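PDB 5XBN: Wss1p from Saccharomyces cerevisiae FostersO, which acts as a DNA-dependent zinc metalloendopeptidase that cleaves DNA-binding proteins and takes part in the repair of toxic DNA-protein cross-links. Local coordinates for residues 42-47 and 93-98; 62-67 and 134-139. All coordinates share one frame; numbering follows the deposited sequence.

Contact 1 of 2, residues 42-47 and 93-98; sequences EDALNL and RLRCST
Ala44 meets Leu94 and Arg95 where helix 41-54 packs on the end of strand 89-96, a helix-on-sheet contact of the zinc-metallopeptidase (WLM) domain. The Ala44 methyl group touches two longer side chains. On one flank CD1 of Leu94 lies 4.1 Å from Ala44 CB and, closer still, 3.7 Å from Ala44 O, so that a single branch touches both the side chain and the backbone of the helix. Leu94 can do this because its CG stands anti to the carbonyl carbon (chi1 -59°), with CD1 continuing the extended line toward the helix. Leu47, one turn further along, faces the same way but reaches Met106 and Ile109 of helix 106-118, the helix that Leu94 also touches through Ile109. Arg95 closes the other flank. Its chain runs extended from CG to NE, and the guanidinium is fixed by partners beyond the helix: NE forms a salt bridge with Glu71 of the neighbouring strand, while NH1 donates to the carbonyl oxygens of Pro39 and Glu100. Held in this way, the buried cation bridges strand and loops, and NH2 also makes a van der Waals contact with Ala44 CB at 3.6 Å, oblique to the guanidinium plane.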
# COMPACT_ATOMS: atom_id res chain seq x y z
N GLU A 42 10.20 -11.00 8.75
CA GLU A 42 9.01 -11.31 9.54
C GLU A 42 8.30 -10.02 9.90
O GLU A 42 7.08 -9.93 9.79
CB GLU A 42 9.38 -12.09 10.81
CG GLU A 42 10.07 -13.43 10.56
CD GLU A 42 11.57 -13.31 10.27
OE1 GLU A 42 12.15 -12.22 10.45
OE2 GLU A 42 12.17 -14.33 9.85
N ASP A 43 9.07 -9.02 10.32
CA ASP A 43 8.54 -7.68 10.60
C ASP A 43 7.91 -7.09 9.36
O ASP A 43 6.84 -6.49 9.43
CB ASP A 43 9.64 -6.74 11.10
CG ASP A 43 10.00 -6.99 12.55
OD1 ASP A 43 9.29 -7.77 13.20
OD2 ASP A 43 10.99 -6.38 13.03
N ALA A 44 8.59 -7.28 8.22
CA ALA A 44 8.14 -6.70 6.96
C ALA A 44 6.80 -7.30 6.56
O ALA A 44 5.91 -6.59 6.07
CB ALA A 44 9.18 -6.91 5.86
N LEU A 45 6.66 -8.61 6.75
CA LEU A 45 5.41 -9.28 6.41
C LEU A 45 4.25 -8.81 7.29
O LEU A 45 3.13 -8.60 6.80
CB LEU A 45 5.58 -10.80 6.50
CG LEU A 45 4.38 -11.62 6.02
CD1 LEU A 45 4.08 -11.32 4.56
CD2 LEU A 45 4.61 -13.12 6.24
N ASN A 46 4.51 -8.65 8.58
CA ASN A 46 3.47 -8.14 9.47
C ASN A 46 3.05 -6.74 9.03
O ASN A 46 1.86 -6.41 9.05
CB ASN A 46 3.95 -8.11 10.93
CG ASN A 46 2.95 -7.44 11.86
OD1 ASN A 46 3.10 -6.26 12.20
ND2 ASN A 46 1.93 -8.18 12.28
N LEU A 47 4.02 -5.95 8.61
CA LEU A 47 3.79 -4.57 8.21
C LEU A 47 2.90 -4.49 6.97
O LEU A 47 1.92 -3.75 6.96
CB LEU A 47 5.12 -3.87 7.96
CG LEU A 47 5.12 -2.40 7.54
CD1 LEU A 47 4.30 -1.55 8.49
CD2 LEU A 47 6.56 -1.91 7.49
N ARG A 93 7.51 0.11 -1.51
CA ARG A 93 8.76 0.18 -0.76
C ARG A 93 8.44 0.25 0.72
O ARG A 93 7.69 1.13 1.14
CB ARG A 93 9.58 1.40 -1.18
CG ARG A 93 10.91 1.50 -0.42
CD ARG A 93 11.59 2.84 -0.67
NE ARG A 93 12.11 2.98 -2.03
CZ ARG A 93 13.30 2.53 -2.42
NH1 ARG A 93 14.09 1.89 -1.57
NH2 ARG A 93 13.70 2.72 -3.67
N LEU A 94 8.98 -0.68 1.50
CA LEU A 94 8.75 -0.73 2.94
C LEU A 94 9.93 -0.20 3.74
O LEU A 94 9.80 0.15 4.91
CB LEU A 94 8.46 -2.16 3.40
CG LEU A 94 7.26 -2.89 2.80
CD1 LEU A 94 7.16 -4.26 3.43
CD2 LEU A 94 5.97 -2.11 2.98
N ARG A 95 11.09 -0.16 3.09
CA ARG A 95 12.35 0.11 3.79
C ARG A 95 13.02 1.40 3.32
O ARG A 95 12.92 1.76 2.16
CB ARG A 95 13.30 -1.07 3.58
CG ARG A 95 12.79 -2.37 4.14
CD ARG A 95 13.58 -3.54 3.57
NE ARG A 95 12.99 -4.81 3.97
CZ ARG A 95 13.30 -5.44 5.10
NH1 ARG A 95 14.21 -4.93 5.93
NH2 ARG A 95 12.71 -6.59 5.39
N CYS A 96 13.72 2.08 4.23
CA CYS A 96 14.48 3.28 3.88
C CYS A 96 15.50 3.01 2.78
O CYS A 96 16.22 2.01 2.82
CB CYS A 96 15.18 3.86 5.12
SG CYS A 96 14.13 4.94 6.12
N SER A 97 15.56 3.91 1.80
CA SER A 97 16.36 3.68 0.60
C SER A 97 17.86 3.86 0.86
O SER A 97 18.67 3.53 0.01
CB SER A 97 15.91 4.62 -0.52
OG SER A 97 16.07 5.98 -0.14
N THR A 98 18.20 4.39 2.03
CA THR A 98 19.61 4.52 2.42
C THR A 98 19.96 3.63 3.60
O THR A 98 21.06 3.73 4.15
CB THR A 98 19.97 5.98 2.79
OG1 THR A 98 19.15 6.42 3.88
CG2 THR A 98 19.79 6.91 1.60

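Contact 2 of 2, residues 62-67 and 134-139; sequences NHFKVT and DELIGR
Leu136 sends its two methyl branches to different partners, joining helix 127-145 to the chain between helix 56-62 and strand 66-72. CD1 comes up to the edge of the Phe64 ring, near the ring plane, 4.0 Å from CE2; CD2 sits against the carboxamide of Asn62, 3.6 Å from ND2. The tight part continues within 62-67 itself, for Asn62 CB lies over the centre of one face of Phe64, 3.5 Å above the ring, while Leu117 and Met59 also touch the Phe64 side chain. Asn62 OD1 takes a hydrogen bond from Lys132 NZ of helix 127-145, while ND2 donates back to Leu58 O in the last turn of helix 56-62. Both polar ends are thus engaged although a methyl group rests beside them. Away from this core the contact opens quickly: His63, Glu135 and Gly138 lie on exposed surface, and Arg139 spans the looser margin by a salt bridge from NH2 to Glu61. The site is near: the Leu136 side chain is about 8 Å from that of the zinc ligand His115. His63, with positive phi (58°), ends helix 56-62 with two bonds back into its last turn, a Schellman motif, after which Phe64 points toward 134-139.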
# COMPACT_ATOMS: atom_id res chain seq x y z
N ASN A 62 -14.84 1.58 -2.24
CA ASN A 62 -14.52 2.04 -3.58
C ASN A 62 -14.51 0.94 -4.64
O ASN A 62 -14.17 1.19 -5.79
CB ASN A 62 -13.17 2.77 -3.56
CG ASN A 62 -13.25 4.10 -2.86
OD1 ASN A 62 -13.63 5.09 -3.47
ND2 ASN A 62 -12.92 4.13 -1.56
N HIS A 63 -14.89 -0.27 -4.23
CA HIS A 63 -14.90 -1.43 -5.12
C HIS A 63 -13.53 -1.71 -5.72
O HIS A 63 -13.43 -2.17 -6.86
CB HIS A 63 -15.94 -1.24 -6.24
CG HIS A 63 -17.24 -0.68 -5.75
ND1 HIS A 63 -17.99 -1.30 -4.78
CD2 HIS A 63 -17.91 0.44 -6.10
CE1 HIS A 63 -19.07 -0.58 -4.54
NE2 HIS A 63 -19.05 0.48 -5.33
N PHE A 64 -12.47 -1.45 -4.94
CA PHE A 64 -11.11 -1.73 -5.37
C PHE A 64 -10.76 -3.18 -5.13
O PHE A 64 -11.09 -3.75 -4.08
CB PHE A 64 -10.10 -0.87 -4.60
CG PHE A 64 -10.12 0.60 -4.94
CD1 PHE A 64 -10.56 1.06 -6.17
CD2 PHE A 64 -9.66 1.52 -4.00
CE1 PHE A 64 -10.54 2.42 -6.46
CE2 PHE A 64 -9.64 2.87 -4.29
CZ PHE A 64 -10.08 3.32 -5.51
N LYS A 65 -10.07 -3.77 -6.10
CA LYS A 65 -9.50 -5.13 -5.97
C LYS A 65 -8.02 -5.09 -6.33
O LYS A 65 -7.63 -4.39 -7.26
CB LYS A 65 -10.22 -6.12 -6.88
CG LYS A 65 -11.69 -6.36 -6.52
CD LYS A 65 -11.82 -7.13 -5.21
CE LYS A 65 -13.28 -7.49 -4.94
NZ LYS A 65 -13.41 -8.29 -3.69
N VAL A 66 -7.21 -5.84 -5.58
CA VAL A 66 -5.78 -6.01 -5.90
C VAL A 66 -5.45 -7.51 -5.86
O VAL A 66 -5.88 -8.20 -4.95
CB VAL A 66 -4.86 -5.25 -4.92
CG1 VAL A 66 -3.38 -5.59 -5.17
CG2 VAL A 66 -5.09 -3.75 -5.03
N THR A 67 -4.72 -8.01 -6.85
CA THR A 67 -4.39 -9.43 -6.82
C THR A 67 -3.18 -9.65 -5.92
O THR A 67 -3.26 -10.41 -4.96
CB THR A 67 -4.14 -9.99 -8.23
OG1 THR A 67 -5.33 -9.79 -9.02
CG2 THR A 67 -3.82 -11.47 -8.16
N ASP A 134 -6.82 12.71 -2.90
CA ASP A 134 -7.19 13.55 -1.77
C ASP A 134 -8.43 13.02 -1.03
O ASP A 134 -8.45 12.99 0.20
CB ASP A 134 -7.43 14.98 -2.26
CG ASP A 134 -7.97 15.86 -1.18
OD1 ASP A 134 -7.18 16.28 -0.31
OD2 ASP A 134 -9.19 16.11 -1.20
N GLU A 135 -9.44 12.57 -1.77
CA GLU A 135 -10.61 11.94 -1.14
C GLU A 135 -10.24 10.67 -0.38
O GLU A 135 -10.76 10.43 0.72
CB GLU A 135 -11.70 11.60 -2.16
CG GLU A 135 -12.37 12.82 -2.80
CD GLU A 135 -13.11 13.68 -1.79
OE1 GLU A 135 -13.78 13.12 -0.89
OE2 GLU A 135 -13.01 14.93 -1.89
N LEU A 136 -9.35 9.85 -0.95
CA LEU A 136 -8.99 8.60 -0.28
C LEU A 136 -8.22 8.84 1.00
O LEU A 136 -8.48 8.20 2.03
CB LEU A 136 -8.17 7.71 -1.22
CG LEU A 136 -8.93 7.24 -2.45
CD1 LEU A 136 -8.01 6.44 -3.36
CD2 LEU A 136 -10.17 6.43 -2.09
N ILE A 137 -7.26 9.76 0.94
CA ILE A 137 -6.45 10.10 2.11
C ILE A 137 -7.35 10.61 3.22
O ILE A 137 -7.21 10.19 4.37
CB ILE A 137 -5.38 11.15 1.76
CG1 ILE A 137 -4.30 10.50 0.89
CG2 ILE A 137 -4.76 11.78 3.03
CD1 ILE A 137 -3.36 11.51 0.24
N GLY A 138 -8.28 11.48 2.88
CA GLY A 138 -9.21 12.02 3.86
C GLY A 138 -10.07 10.95 4.50
O GLY A 138 -10.23 10.89 5.73
N ARG A 139 -10.62 10.08 3.66
CA ARG A 139 -11.53 9.06 4.12
C ARG A 139 -10.81 8.00 4.94
O ARG A 139 -11.34 7.53 5.94
CB ARG A 139 -12.24 8.43 2.93
CG ARG A 139 -13.17 7.31 3.28
CD ARG A 139 -14.22 7.75 4.26
NE ARG A 139 -15.15 6.65 4.49
CZ ARG A 139 -15.96 6.56 5.53
NH1 ARG A 139 -15.95 7.52 6.46
NH2 ARG A 139 -16.76 5.51 5.65

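In the fold
Both contacts are buried and join a helix to a segment associated with the same mixed sheet, in which strands 66-72 and 89-96 are neighbours. They lie on opposite sides of the chain's centre, with centres about 22 Å apart and no touch between them. Contact 1 brings in helix 41-54, contact 2 helix 127-145, and each also leans on helix 106-118, which carries the zinc ligand His115 and runs up to His119. Their chemistry differs: a buried arginine with a carboxylate partner flanks the apolar packing of 42-47 with 93-98, whereas a neutral, partly exposed amide and an aromatic edge serve 62-67 with 134-139. Along the sequence the four segments alternate, so the two contacts cross.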